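AlyGC (Glaciecola chathamensis, PDB 5GKD) probably cleaves the marine polysaccharide alginate by beta-elimination, as a polysaccharide lyase of family 6 with a bound calcium ion. Local coordinates at residues Asn342-Val347 / Lys367-Asn372; Glu384-Thr389 / Lys403-Tyr408; Glu278-Tyr283 / Val317-Ile322. All blocks are in the same frame, centred on the assembly; numbering follows the deposited sequence.

Interaction 1. Residues Asn342-Val347 / Lys367-Asn372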
ATOM      1  N   ASN A 342     -36.449  24.952 -27.539  1.00 20.53           N
ATOM      2  CA  ASN A 342     -37.777  25.024 -28.143  1.00 21.23           C
ATOM      3  C   ASN A 342     -38.422  23.649 -28.232  1.00 24.12           C
ATOM      4  O   ASN A 342     -37.738  22.634 -28.378  1.00 24.29           O
ATOM      5  CB  ASN A 342     -37.755  25.573 -29.576  1.00 22.80           C
ATOM      6  CG  ASN A 342     -36.767  26.677 -29.765  1.00 30.32           C
ATOM      7  OD1 ASN A 342     -36.811  27.684 -29.063  1.00 35.15           O
ATOM      8  ND2 ASN A 342     -35.854  26.500 -30.712  1.00 27.84           N
ATOM      9  N   ASN A 343     -39.757  23.638 -28.203  1.00 22.49           N
ATOM     10  CA  ASN A 343     -40.570  22.467 -28.540  1.00 23.92           C
ATOM     11  C   ASN A 343     -40.243  21.252 -27.677  1.00 23.21           C
ATOM     12  O   ASN A 343     -40.434  20.113 -28.095  1.00 24.13           O
ATOM     13  CB  ASN A 343     -40.446  22.132 -30.025  1.00 24.32           C
ATOM     14  CG  ASN A 343     -40.969  23.244 -30.903  1.00 28.31           C
ATOM     15  OD1 ASN A 343     -40.215  24.095 -31.359  1.00 37.44           O
ATOM     16  ND2 ASN A 343     -42.275  23.254 -31.127  1.00 29.09           N
ATOM     17  N   ASN A 344     -39.768  21.489 -26.463  1.00 22.31           N
ATOM     18  CA  ASN A 344     -39.527  20.424 -25.511  1.00 22.34           C
ATOM     19  C   ASN A 344     -40.782  20.142 -24.683  1.00 24.16           C
ATOM     20  O   ASN A 344     -41.711  20.945 -24.612  1.00 24.78           O
ATOM     21  CB  ASN A 344     -38.339  20.779 -24.615  1.00 20.81           C
ATOM     22  CG  ASN A 344     -37.042  20.953 -25.420  1.00 21.11           C
ATOM     23  OD1 ASN A 344     -36.446  19.978 -25.862  1.00 23.47           O
ATOM     24  ND2 ASN A 344     -36.638  22.186 -25.640  1.00 19.99           N
ATOM     25  N   LEU A 345     -40.792  18.979 -24.049  1.00 21.65           N
ATOM     26  CA  LEU A 345     -41.914  18.528 -23.243  1.00 22.33           C
ATOM     27  C   LEU A 345     -41.385  18.088 -21.892  1.00 22.29           C
ATOM     28  O   LEU A 345     -40.537  17.192 -21.811  1.00 21.89           O
ATOM     29  CB  LEU A 345     -42.670  17.388 -23.929  1.00 20.45           C
ATOM     30  CG  LEU A 345     -43.718  16.647 -23.093  1.00 22.74           C
ATOM     31  CD1 LEU A 345     -44.926  17.503 -22.790  1.00 19.12           C
ATOM     32  CD2 LEU A 345     -44.164  15.378 -23.805  1.00 20.72           C
ATOM     33  N   ILE A 346     -41.893  18.719 -20.842  1.00 21.63           N
ATOM     34  CA  ILE A 346     -41.494  18.462 -19.468  1.00 23.25           C
ATOM     35  C   ILE A 346     -42.748  18.079 -18.705  1.00 23.54           C
ATOM     36  O   ILE A 346     -43.662  18.896 -18.557  1.00 27.10           O
ATOM     37  CB  ILE A 346     -40.825  19.689 -18.824  1.00 21.90           C
ATOM     38  CG1 ILE A 346     -39.619  20.158 -19.639  1.00 20.42           C
ATOM     39  CG2 ILE A 346     -40.435  19.379 -17.407  1.00 23.59           C
ATOM     40  CD1 ILE A 346     -39.003  21.453 -19.138  1.00 23.66           C
ATOM     41  N   VAL A 347     -42.801  16.844 -18.236  1.00 22.61           N
ATOM     42  CA  VAL A 347     -43.892  16.351 -17.418  1.00 21.90           C
ATOM     43  C   VAL A 347     -43.277  15.845 -16.128  1.00 25.73           C
ATOM     44  O   VAL A 347     -42.450  14.925 -16.148  1.00 24.56           O
ATOM     45  CB  VAL A 347     -44.692  15.241 -18.117  1.00 23.73           C
ATOM     46  CG1 VAL A 347     -45.828  14.781 -17.206  1.00 22.20           C
ATOM     47  CG2 VAL A 347     -45.220  15.723 -19.448  1.00 21.98           C
ATOM     48  N   LYS A 367     -38.855  28.947 -26.373  1.00 24.65           N
ATOM     49  CA  LYS A 367     -40.034  29.110 -27.207  1.00 24.41           C
ATOM     50  C   LYS A 367     -40.774  27.785 -27.309  1.00 26.76           C
ATOM     51  O   LYS A 367     -40.154  26.742 -27.504  1.00 23.63           O
ATOM     52  CB  LYS A 367     -39.651  29.582 -28.603  1.00 28.46           C
ATOM     53  CG  LYS A 367     -40.231  30.889 -28.976  1.00 40.63           C
ATOM     54  CD  LYS A 367     -39.475  31.465 -30.143  1.00 41.73           C
ATOM     55  CE  LYS A 367     -40.263  32.638 -30.734  1.00 50.37           C
ATOM     56  NZ  LYS A 367     -40.682  33.673 -29.735  1.00 46.09           N
ATOM     57  N   ASP A 368     -42.096  27.834 -27.160  1.00 27.39           N
ATOM     58  CA  ASP A 368     -42.945  26.678 -27.447  1.00 28.56           C
ATOM     59  C   ASP A 368     -42.539  25.435 -26.656  1.00 27.63           C
ATOM     60  O   ASP A 368     -42.498  24.336 -27.201  1.00 28.22           O
ATOM     61  CB  ASP A 368     -42.959  26.367 -28.944  1.00 27.42           C
ATOM     62  CG  ASP A 368     -43.520  27.507 -29.762  1.00 33.28           C
ATOM     63  OD1 ASP A 368     -44.481  28.149 -29.293  1.00 39.89           O
ATOM     64  OD2 ASP A 368     -42.987  27.782 -30.862  1.00 40.10           O
ATOM     65  N   ASN A 369     -42.241  25.593 -25.369  1.00 25.32           N
ATOM     66  CA  ASN A 369     -42.048  24.441 -24.497  1.00 23.41           C
ATOM     67  C   ASN A 369     -43.316  24.185 -23.693  1.00 26.83           C
ATOM     68  O   ASN A 369     -43.966  25.125 -23.241  1.00 34.73           O
ATOM     69  CB  ASN A 369     -40.859  24.647 -23.560  1.00 23.52           C
ATOM     70  CG  ASN A 369     -39.569  24.865 -24.315  1.00 21.21           C
ATOM     71  OD1 ASN A 369     -39.023  23.938 -24.917  1.00 20.89           O
ATOM     72  ND2 ASN A 369     -39.084  26.097 -24.305  1.00 18.40           N
ATOM     73  N   LEU A 370     -43.668  22.909 -23.526  1.00 28.87           N
ATOM     74  CA  LEU A 370     -44.913  22.510 -22.882  1.00 23.89           C
ATOM     75  C   LEU A 370     -44.624  21.840 -21.548  1.00 22.74           C
ATOM     76  O   LEU A 370     -43.778  20.938 -21.459  1.00 24.92           O
ATOM     77  CB  LEU A 370     -45.733  21.568 -23.768  1.00 20.17           C
ATOM     78  CG  LEU A 370     -47.128  21.237 -23.223  1.00 26.66           C
ATOM     79  CD1 LEU A 370     -47.990  22.501 -23.196  1.00 26.35           C
ATOM     80  CD2 LEU A 370     -47.828  20.159 -24.035  1.00 23.42           C
ATOM     81  N   LEU A 371     -45.349  22.277 -20.529  1.00 22.69           N
ATOM     82  CA  LEU A 371     -45.267  21.818 -19.155  1.00 22.00           C
ATOM     83  C   LEU A 371     -46.632  21.296 -18.741  1.00 26.02           C
ATOM     84  O   LEU A 371     -47.659  21.855 -19.141  1.00 27.01           O
ATOM     85  CB  LEU A 371     -44.913  22.978 -18.227  1.00 25.73           C
ATOM     86  CG  LEU A 371     -43.687  23.084 -17.344  1.00 29.88           C
ATOM     87  CD1 LEU A 371     -43.844  24.312 -16.459  1.00 26.08           C
ATOM     88  CD2 LEU A 371     -43.490  21.835 -16.521  1.00 30.36           C
ATOM     89  N   ASN A 372     -46.656  20.263 -17.900  1.00 25.22           N
ATOM     90  CA  ASN A 372     -47.926  19.849 -17.321  1.00 24.71           C
ATOM     91  C   ASN A 372     -48.369  20.854 -16.257  1.00 29.72           C
ATOM     92  O   ASN A 372     -47.551  21.529 -15.624  1.00 24.95           O
ATOM     93  CB  ASN A 372     -47.845  18.424 -16.756  1.00 23.27           C
ATOM     94  CG  ASN A 372     -46.878  18.291 -15.592  1.00 25.97           C
ATOM     95  OD1 ASN A 372     -45.665  18.454 -15.746  1.00 27.59           O
ATOM     96  ND2 ASN A 372     -47.406  17.947 -14.429  1.00 25.35           N
TER
HETATM   97  O   HOH W   1     -40.745  26.931 -32.056  1.00 38.10           O
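Asn-344 and Asn-369 lie side by side and point the same way on neighbouring coils of a parallel beta-helix, forming a rung of the asparagine ladder known from pectate-lyase-like folds. In each, CG stands anti to the carbonyl carbon (chi1 -61° and -60°), and the two amide planes are only 10° apart. Both Asn-344 N and Asn-344 ND2 give hydrogen bonds to Asn-369 OD1, each 3.0 Å long, and they come from opposite faces of the acceptor's plane. Asparagine suits this buried turn because one short amide can serve the coils above and below: Asn-344 OD1 takes the backbone N-H of Asn-314, Asn-344 ND2 also gives a bond to Ile-311 O, and Asn-369 ND2 reaches Met-341 O and Gly-382 O. An alanine in place of Asn-369 would probably leave Asn-344 N without its acceptor, cost Asn-344 ND2 one of its two bonds and strand the carbonyls of Met-341 and Gly-382 without their amide donor.

Beyond the rung the strands run in register, with Leu-370 N bonded to Asn-344 O (3.0 Å) and Ile-346 N to Leu-370 O (3.0 Å). Leu-345 and Leu-370 pack side by side, CD1 of Leu-345 meeting CD2 of Leu-370 at 4.1 Å. On the other face Ile-346 and Leu-371 cross obliquely, methyl CG2 against methyl CD2. Just before the rung, Asn-343 and Asp-368 also lie side by side, and a water donates to both Asn-343 OD1, at 3.0 Å, and Asp-368 OD2, at 2.7 Å.

Interaction 2. Residues Glu384-Thr389 / Lys403-Tyr408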
ATOM      1  N   GLU A 384     -45.562  27.013 -21.797  1.00 28.17           N
ATOM      2  CA  GLU A 384     -46.996  27.035 -21.583  1.00 29.03           C
ATOM      3  C   GLU A 384     -47.388  25.779 -20.827  1.00 27.99           C
ATOM      4  O   GLU A 384     -46.704  24.750 -20.880  1.00 29.82           O
ATOM      5  CB  GLU A 384     -47.776  27.105 -22.899  1.00 33.45           C
ATOM      6  CG  GLU A 384     -47.195  26.199 -24.000  1.00 43.36           C
ATOM      7  CD  GLU A 384     -47.739  26.494 -25.371  1.00 51.94           C
ATOM      8  OE1 GLU A 384     -48.957  26.482 -25.577  1.00 53.98           O
ATOM      9  OE2 GLU A 384     -46.904  26.816 -26.193  1.00 57.85           O
ATOM     10  N   GLN A 385     -48.498  25.877 -20.131  1.00 24.15           N
ATOM     11  CA  GLN A 385     -48.954  24.796 -19.281  1.00 27.27           C
ATOM     12  C   GLN A 385     -50.248  24.218 -19.819  1.00 23.61           C
ATOM     13  O   GLN A 385     -51.090  24.939 -20.357  1.00 25.49           O
ATOM     14  CB  GLN A 385     -49.152  25.285 -17.861  1.00 28.33           C
ATOM     15  CG  GLN A 385     -47.879  25.757 -17.222  1.00 33.71           C
ATOM     16  CD  GLN A 385     -48.104  26.152 -15.787  1.00 34.26           C
ATOM     17  OE1 GLN A 385     -48.348  27.315 -15.488  1.00 36.72           O
ATOM     18  NE2 GLN A 385     -48.045  25.177 -14.892  1.00 33.70           N
ATOM     19  N   ALA A 386     -50.404  22.910 -19.657  1.00 23.51           N
ATOM     20  CA  ALA A 386     -51.600  22.244 -20.148  1.00 24.67           C
ATOM     21  C   ALA A 386     -51.883  21.011 -19.311  1.00 25.67           C
ATOM     22  O   ALA A 386     -51.010  20.497 -18.610  1.00 28.90           O
ATOM     23  CB  ALA A 386     -51.472  21.855 -21.626  1.00 20.87           C
ATOM     24  N   ASP A 387     -53.119  20.543 -19.401  1.00 25.47           N
ATOM     25  CA  ASP A 387     -53.505  19.268 -18.824  1.00 26.83           C
ATOM     26  C   ASP A 387     -52.917  18.158 -19.688  1.00 27.49           C
ATOM     27  O   ASP A 387     -53.399  17.899 -20.790  1.00 31.19           O
ATOM     28  CB  ASP A 387     -55.025  19.171 -18.746  1.00 29.07           C
ATOM     29  CG  ASP A 387     -55.487  17.982 -17.946  1.00 35.71           C
ATOM     30  OD1 ASP A 387     -54.641  17.140 -17.594  1.00 34.86           O
ATOM     31  OD2 ASP A 387     -56.698  17.888 -17.668  1.00 45.19           O
ATOM     32  N   ILE A 388     -51.857  17.514 -19.206  1.00 31.75           N
ATOM     33  CA  ILE A 388     -51.151  16.486 -19.958  1.00 26.49           C
ATOM     34  C   ILE A 388     -51.292  15.175 -19.210  1.00 31.73           C
ATOM     35  O   ILE A 388     -51.042  15.122 -18.003  1.00 31.69           O
ATOM     36  CB  ILE A 388     -49.660  16.827 -20.140  1.00 27.83           C
ATOM     37  CG1 ILE A 388     -49.474  18.179 -20.819  1.00 24.62           C
ATOM     38  CG2 ILE A 388     -48.953  15.732 -20.932  1.00 27.83           C
ATOM     39  CD1 ILE A 388     -48.030  18.627 -20.825  1.00 23.89           C
ATOM     40  N   THR A 389     -51.676  14.114 -19.913  1.00 30.21           N
ATOM     41  CA  THR A 389     -51.558  12.784 -19.331  1.00 31.49           C
ATOM     42  C   THR A 389     -50.760  11.908 -20.288  1.00 27.34           C
ATOM     43  O   THR A 389     -51.055  11.836 -21.485  1.00 31.01           O
ATOM     44  CB  THR A 389     -52.932  12.186 -18.968  1.00 32.36           C
ATOM     45  OG1 THR A 389     -53.302  11.184 -19.911  1.00 41.43           O
ATOM     46  CG2 THR A 389     -54.015  13.260 -18.920  1.00 34.93           C
ATOM     47  N   LYS A 403     -52.984  14.124 -29.449  1.00 30.51           N
ATOM     48  CA  LYS A 403     -52.175  14.227 -30.660  1.00 29.03           C
ATOM     49  C   LYS A 403     -51.624  15.640 -30.850  1.00 31.78           C
ATOM     50  O   LYS A 403     -50.493  15.809 -31.317  1.00 32.30           O
ATOM     51  CB  LYS A 403     -52.991  13.803 -31.887  1.00 33.83           C
ATOM     52  CG  LYS A 403     -52.134  13.409 -33.099  1.00 38.10           C
ATOM     53  CD  LYS A 403     -51.711  11.939 -33.012  1.00 32.87           C
ATOM     54  CE  LYS A 403     -50.551  11.576 -33.933  1.00 40.23           C
ATOM     55  NZ  LYS A 403     -50.637  12.079 -35.336  1.00 44.93           N
ATOM     56  N   THR A 404     -52.399  16.669 -30.494  1.00 29.48           N
ATOM     57  CA  THR A 404     -51.902  18.030 -30.661  1.00 31.19           C
ATOM     58  C   THR A 404     -50.720  18.321 -29.744  1.00 32.16           C
ATOM     59  O   THR A 404     -49.896  19.181 -30.066  1.00 34.71           O
ATOM     60  CB  THR A 404     -53.010  19.062 -30.412  1.00 29.51           C
ATOM     61  OG1 THR A 404     -53.559  18.877 -29.104  1.00 31.57           O
ATOM     62  CG2 THR A 404     -54.102  18.930 -31.436  1.00 31.13           C
ATOM     63  N   GLN A 405     -50.621  17.639 -28.603  1.00 26.73           N
ATOM     64  CA  GLN A 405     -49.474  17.841 -27.721  1.00 27.35           C
ATOM     65  C   GLN A 405     -48.246  17.034 -28.144  1.00 32.05           C
ATOM     66  O   GLN A 405     -47.169  17.222 -27.565  1.00 33.07           O
ATOM     67  CB  GLN A 405     -49.854  17.499 -26.273  1.00 30.64           C
ATOM     68  CG  GLN A 405     -50.804  18.511 -25.638  1.00 26.43           C
ATOM     69  CD  GLN A 405     -51.365  18.048 -24.298  1.00 26.84           C
ATOM     70  OE1 GLN A 405     -51.310  16.866 -23.943  1.00 26.34           O
ATOM     71  NE2 GLN A 405     -51.924  18.987 -23.554  1.00 26.08           N
ATOM     72  N   GLN A 406     -48.372  16.160 -29.141  1.00 32.24           N
ATOM     73  CA  GLN A 406     -47.246  15.381 -29.632  1.00 30.73           C
ATOM     74  C   GLN A 406     -46.315  16.174 -30.532  1.00 28.92           C
ATOM     75  O   GLN A 406     -45.274  15.641 -30.927  1.00 28.06           O
ATOM     76  CB  GLN A 406     -47.739  14.139 -30.374  1.00 26.74           C
ATOM     77  CG  GLN A 406     -48.241  13.061 -29.438  1.00 24.97           C
ATOM     78  CD  GLN A 406     -48.838  11.904 -30.188  1.00 26.08           C
ATOM     79  OE1 GLN A 406     -48.724  11.825 -31.403  1.00 32.46           O
ATOM     80  NE2 GLN A 406     -49.487  11.012 -29.478  1.00 26.23           N
ATOM     81  N   LYS A 407     -46.646  17.419 -30.861  1.00 27.38           N
ATOM     82  CA  LYS A 407     -45.695  18.304 -31.522  1.00 25.68           C
ATOM     83  C   LYS A 407     -44.669  18.858 -30.550  1.00 26.26           C
ATOM     84  O   LYS A 407     -43.779  19.614 -30.954  1.00 26.74           O
ATOM     85  CB  LYS A 407     -46.431  19.452 -32.216  1.00 31.78           C
ATOM     86  CG  LYS A 407     -46.992  20.513 -31.282  1.00 36.80           C
ATOM     87  CD  LYS A 407     -47.821  21.543 -32.067  1.00 45.18           C
ATOM     88  CE  LYS A 407     -47.707  22.945 -31.483  1.00 44.74           C
ATOM     89  NZ  LYS A 407     -48.426  23.951 -32.325  1.00 52.62           N
ATOM     90  N   TYR A 408     -44.794  18.513 -29.276  1.00 26.46           N
ATOM     91  CA  TYR A 408     -43.814  18.847 -28.267  1.00 24.85           C
ATOM     92  C   TYR A 408     -43.086  17.581 -27.864  1.00 26.05           C
ATOM     93  O   TYR A 408     -43.694  16.514 -27.711  1.00 26.93           O
ATOM     94  CB  TYR A 408     -44.460  19.481 -27.037  1.00 23.33           C
ATOM     95  CG  TYR A 408     -45.286  20.718 -27.339  1.00 27.37           C
ATOM     96  CD1 TYR A 408     -46.633  20.618 -27.654  1.00 27.60           C
ATOM     97  CD2 TYR A 408     -44.718  21.983 -27.296  1.00 26.26           C
ATOM     98  CE1 TYR A 408     -47.399  21.749 -27.915  1.00 28.87           C
ATOM     99  CE2 TYR A 408     -45.465  23.114 -27.557  1.00 27.61           C
ATOM    100  CZ  TYR A 408     -46.809  22.991 -27.868  1.00 30.18           C
ATOM    101  OH  TYR A 408     -47.551  24.113 -28.140  1.00 36.95           O
TER
HETATM  102  O   HOH W   2     -52.387  14.456 -23.122  1.00 31.96           O
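Gln-405 reaches across to the chain just beyond strand 383-386 and makes a direct but weak hydrogen bond, from Gln-405 NE2 to Asp-387 O at 3.3 Å. The bond is long but nearly straight, with 170° at the hydrogen. With CG anti to the carbonyl carbon (chi1 -71°) and the rest of the chain extended, the amide is carried out to the 384-389 backbone; a long, uncharged side chain ending in both a donor and an acceptor suits a peptide oxygen and a water. The acceptor half of the amide is used too: a water donates to Gln-405 OE1 at 2.8 Å and takes a weaker bond from Thr-389 N.

Van der Waals packing surrounds the same amide. Ala-386 CB touches Gln-405 NE2 at 3.5 Å, its small side chain letting the amide come close to the strand, while Ile-388 lies against the amide, with CG1 3.8 Å from Gln-405 NE2. Leu-370, from the neighbouring strand, touches Ile-388, Gln-405 and Tyr-408, and so supplies an apolar floor to both segments.

A polar approach joins Glu-384 and Tyr-408, whose side chains cross at about a right angle with carboxylate and ring planes 70° apart; Glu-384 OE2 lies 3.4 Å from Tyr-408 OH. Within 403-408, turn-like backbone bonds run from Gln-406 N to Lys-403 O and from Tyr-408 N to Gln-405 O (3.2 Å), and they present Gln-405 and Tyr-408 to the strand together. The whole is a surface contact in which a turn-rich connecting segment folds back against the end coil of a parallel beta-helix.

Interaction 3. Residues Glu278-Tyr283 / Val317-Ile322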
ATOM      1  N   GLU A 278     -36.164   9.902 -18.815  1.00 20.79           N
ATOM      2  CA  GLU A 278     -37.177   9.486 -17.859  1.00 21.64           C
ATOM      3  C   GLU A 278     -36.533   9.013 -16.570  1.00 21.04           C
ATOM      4  O   GLU A 278     -35.589   8.228 -16.590  1.00 19.31           O
ATOM      5  CB  GLU A 278     -38.061   8.353 -18.416  1.00 19.16           C
ATOM      6  CG  GLU A 278     -39.137   7.899 -17.455  1.00 20.66           C
ATOM      7  CD  GLU A 278     -40.012   6.789 -18.018  1.00 26.63           C
ATOM      8  OE1 GLU A 278     -39.923   6.499 -19.229  1.00 29.20           O
ATOM      9  OE2 GLU A 278     -40.792   6.200 -17.244  1.00 30.46           O
ATOM     10  N   GLY A 279     -37.087   9.473 -15.453  1.00 23.80           N
ATOM     11  CA  GLY A 279     -36.764   8.956 -14.132  1.00 22.10           C
ATOM     12  C   GLY A 279     -35.334   9.196 -13.719  1.00 21.72           C
ATOM     13  O   GLY A 279     -34.722   8.324 -13.087  1.00 24.17           O
ATOM     14  N   LEU A 280     -34.788  10.357 -14.054  1.00 18.82           N
ATOM     15  CA  LEU A 280     -33.404  10.713 -13.779  1.00 18.93           C
ATOM     16  C   LEU A 280     -33.335  11.559 -12.521  1.00 19.69           C
ATOM     17  O   LEU A 280     -34.018  12.582 -12.420  1.00 21.29           O
ATOM     18  CB  LEU A 280     -32.808  11.488 -14.952  1.00 18.08           C
ATOM     19  CG  LEU A 280     -32.894  10.774 -16.295  1.00 18.41           C
ATOM     20  CD1 LEU A 280     -32.273  11.642 -17.374  1.00 20.91           C
ATOM     21  CD2 LEU A 280     -32.146   9.453 -16.184  1.00 18.45           C
ATOM     22  N   THR A 281     -32.502  11.148 -11.573  1.00 19.76           N
ATOM     23  CA  THR A 281     -32.490  11.765 -10.261  1.00 21.30           C
ATOM     24  C   THR A 281     -31.265  12.621 -10.003  1.00 22.46           C
ATOM     25  O   THR A 281     -31.155  13.184  -8.918  1.00 24.83           O
ATOM     26  CB  THR A 281     -32.576  10.697  -9.169  1.00 20.94           C
ATOM     27  OG1 THR A 281     -31.352   9.967  -9.160  1.00 24.14           O
ATOM     28  CG2 THR A 281     -33.686   9.745  -9.458  1.00 20.54           C
ATOM     29  N   GLY A 282     -30.346  12.731 -10.942  1.00 23.41           N
ATOM     30  CA  GLY A 282     -29.091  13.392 -10.646  1.00 21.91           C
ATOM     31  C   GLY A 282     -29.219  14.892 -10.590  1.00 21.15           C
ATOM     32  O   GLY A 282     -30.218  15.470 -11.007  1.00 23.73           O
ATOM     33  N   TYR A 283     -28.159  15.533 -10.106  1.00 22.93           N
ATOM     34  CA  TYR A 283     -28.130  16.984  -9.972  1.00 22.93           C
ATOM     35  C   TYR A 283     -26.731  17.493 -10.294  1.00 21.46           C
ATOM     36  O   TYR A 283     -25.798  16.719 -10.495  1.00 21.29           O
ATOM     37  CB  TYR A 283     -28.573  17.435  -8.568  1.00 20.00           C
ATOM     38  CG  TYR A 283     -27.792  16.832  -7.425  1.00 25.05           C
ATOM     39  CD1 TYR A 283     -26.608  17.407  -6.986  1.00 24.41           C
ATOM     40  CD2 TYR A 283     -28.238  15.684  -6.784  1.00 25.33           C
ATOM     41  CE1 TYR A 283     -25.895  16.857  -5.939  1.00 27.20           C
ATOM     42  CE2 TYR A 283     -27.530  15.131  -5.745  1.00 26.11           C
ATOM     43  CZ  TYR A 283     -26.363  15.721  -5.324  1.00 28.08           C
ATOM     44  OH  TYR A 283     -25.668  15.160  -4.283  1.00 34.26           O
ATOM     45  N   VAL A 317     -39.463  13.331 -18.605  1.00 20.92           N
ATOM     46  CA  VAL A 317     -40.492  12.841 -17.696  1.00 19.42           C
ATOM     47  C   VAL A 317     -39.849  12.540 -16.354  1.00 23.18           C
ATOM     48  O   VAL A 317     -38.909  11.735 -16.277  1.00 25.80           O
ATOM     49  CB  VAL A 317     -41.181  11.585 -18.247  1.00 20.65           C
ATOM     50  CG1 VAL A 317     -42.273  11.134 -17.303  1.00 21.17           C
ATOM     51  CG2 VAL A 317     -41.730  11.836 -19.605  1.00 20.94           C
ATOM     52  N   ASN A 318     -40.380  13.155 -15.294  1.00 23.30           N
ATOM     53  CA  ASN A 318     -39.874  12.981 -13.930  1.00 23.87           C
ATOM     54  C   ASN A 318     -38.350  13.100 -13.885  1.00 24.08           C
ATOM     55  O   ASN A 318     -37.653  12.283 -13.282  1.00 22.31           O
ATOM     56  CB  ASN A 318     -40.346  11.656 -13.332  1.00 22.17           C
ATOM     57  CG  ASN A 318     -41.861  11.602 -13.174  1.00 28.39           C
ATOM     58  OD1 ASN A 318     -42.517  12.633 -13.127  1.00 31.41           O
ATOM     59  ND2 ASN A 318     -42.418  10.404 -13.100  1.00 28.05           N
ATOM     60  N   VAL A 319     -37.825  14.113 -14.565  1.00 22.69           N
ATOM     61  CA  VAL A 319     -36.412  14.453 -14.487  1.00 18.28           C
ATOM     62  C   VAL A 319     -36.302  15.473 -13.366  1.00 23.00           C
ATOM     63  O   VAL A 319     -36.893  16.551 -13.439  1.00 21.30           O
ATOM     64  CB  VAL A 319     -35.883  14.987 -15.823  1.00 20.66           C
ATOM     65  CG1 VAL A 319     -34.478  15.539 -15.676  1.00 21.88           C
ATOM     66  CG2 VAL A 319     -35.888  13.862 -16.858  1.00 17.88           C
ATOM     67  N   GLU A 320     -35.608  15.105 -12.291  1.00 25.07           N
ATOM     68  CA  GLU A 320     -35.687  15.921 -11.090  1.00 21.55           C
ATOM     69  C   GLU A 320     -34.939  17.236 -11.243  1.00 19.95           C
ATOM     70  O   GLU A 320     -35.357  18.239 -10.666  1.00 22.98           O
ATOM     71  CB  GLU A 320     -35.184  15.130  -9.884  1.00 22.09           C
ATOM     72  CG  GLU A 320     -36.032  13.881  -9.651  1.00 25.75           C
ATOM     73  CD  GLU A 320     -35.658  13.080  -8.415  1.00 31.64           C
ATOM     74  OE1 GLU A 320     -34.797  13.522  -7.620  1.00 32.21           O
ATOM     75  OE2 GLU A 320     -36.253  11.993  -8.239  1.00 41.63           O
ATOM     76  N   HIS A 321     -33.861  17.282 -12.024  1.00 19.98           N
ATOM     77  CA  HIS A 321     -33.099  18.519 -12.131  1.00 19.75           C
ATOM     78  C   HIS A 321     -32.773  18.852 -13.580  1.00 23.71           C
ATOM     79  O   HIS A 321     -32.166  18.046 -14.292  1.00 21.82           O
ATOM     80  CB  HIS A 321     -31.829  18.450 -11.282  1.00 21.66           C
ATOM     81  CG  HIS A 321     -32.106  18.321  -9.817  1.00 20.99           C
ATOM     82  ND1 HIS A 321     -32.443  19.399  -9.030  1.00 23.04           N
ATOM     83  CD2 HIS A 321     -32.135  17.241  -9.006  1.00 20.98           C
ATOM     84  CE1 HIS A 321     -32.653  18.991  -7.792  1.00 20.72           C
ATOM     85  NE2 HIS A 321     -32.475  17.685  -7.752  1.00 23.38           N
ATOM     86  N   ILE A 322     -33.184  20.047 -13.999  1.00 18.44           N
ATOM     87  CA  ILE A 322     -32.755  20.681 -15.234  1.00 23.33           C
ATOM     88  C   ILE A 322     -32.024  21.941 -14.811  1.00 23.72           C
ATOM     89  O   ILE A 322     -32.642  22.857 -14.259  1.00 26.86           O
ATOM     90  CB  ILE A 322     -33.935  21.030 -16.157  1.00 22.44           C
ATOM     91  CG1 ILE A 322     -34.662  19.778 -16.649  1.00 22.39           C
ATOM     92  CG2 ILE A 322     -33.458  21.880 -17.320  1.00 22.01           C
ATOM     93  CD1 ILE A 322     -35.947  20.118 -17.410  1.00 21.52           C
TER
HETATM   94  O   HOH W   3     -32.229  14.915 -12.764  1.00 17.86           O
HETATM   95  O   HOH W   4     -32.451  14.228  -6.597  1.00 31.30           O
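The imidazole of His-321 has Tyr-283 CB over one face, a CH-pi contact with the carbon 3.9 Å from the ring centroid and 24° off the normal, displaced toward the rim. At the ring's edge, near its plane, are two backbone oxygens: Gly-282 O is 3.3 Å from His-321 CD2, and Thr-281 O lies farther away. The water bridging Thr-281 O and Glu-320 OE1 also lies at the ring's edge, in its plane. A flat ring suits this place because it can slip its edge beside a turn of peptide while its face meets the tyrosine's methylene. The phenol ring of Tyr-283 itself goes on to meet His-259.

Glu-320 lies alongside Thr-281, both pointing the same way, with Thr-281 CG2 touching Glu-320 OE2 at 3.6 Å. The bridging water donates to Glu-320 OE1 at 2.7 Å; Thr-281 OG1 is held by Val-257 O. A second water accepts from His-321 N at 3.0 Å, close to the carbonyls of Leu-280 and Gly-282.

Two direct backbone bonds join the segments: Gly-279 N to Val-317 O (3.0 Å) and Glu-320 N to Leu-280 O (3.0 Å). Gly-279 and Asn-318, paired across the contact, both have positive phi (64° and 47°), a conformation that glycine and asparagine tolerate readily. Leu-280 CD1 and Val-319 CG2 add an apolar touch, while the carboxylate of Glu-278 is held by Tyr-276 OH at OE1 and by a salt bridge to Arg-392 at OE2. Such stacked bends, their chains running in the same direction, are the turns between strands of successive coils in a right-handed parallel beta-helix.

The three contacts lie in one parallel beta-helix, along its later coils. Interactions 1 and 2 are neighbours, their centres about 8 Å apart, and strand 383-386 continues the pairing of interaction 1 through probable hydrogen bonds from Leu-371 N to Glu-384 O (2.8 Å) and from Glu-384 N to Asn-369 O (2.9 Å). Interaction 3 lies about 15 Å from interaction 1, centre to centre, joined by a probable bond from Asn-318 N to Val-347 O (2.9 Å), and does not touch interaction 2. None contributes a ligand to the calcium ion. The carbonate pocket comes nearest in sequence to interaction 3: Arg-264 precedes its segments and Tyr-303 lies between them.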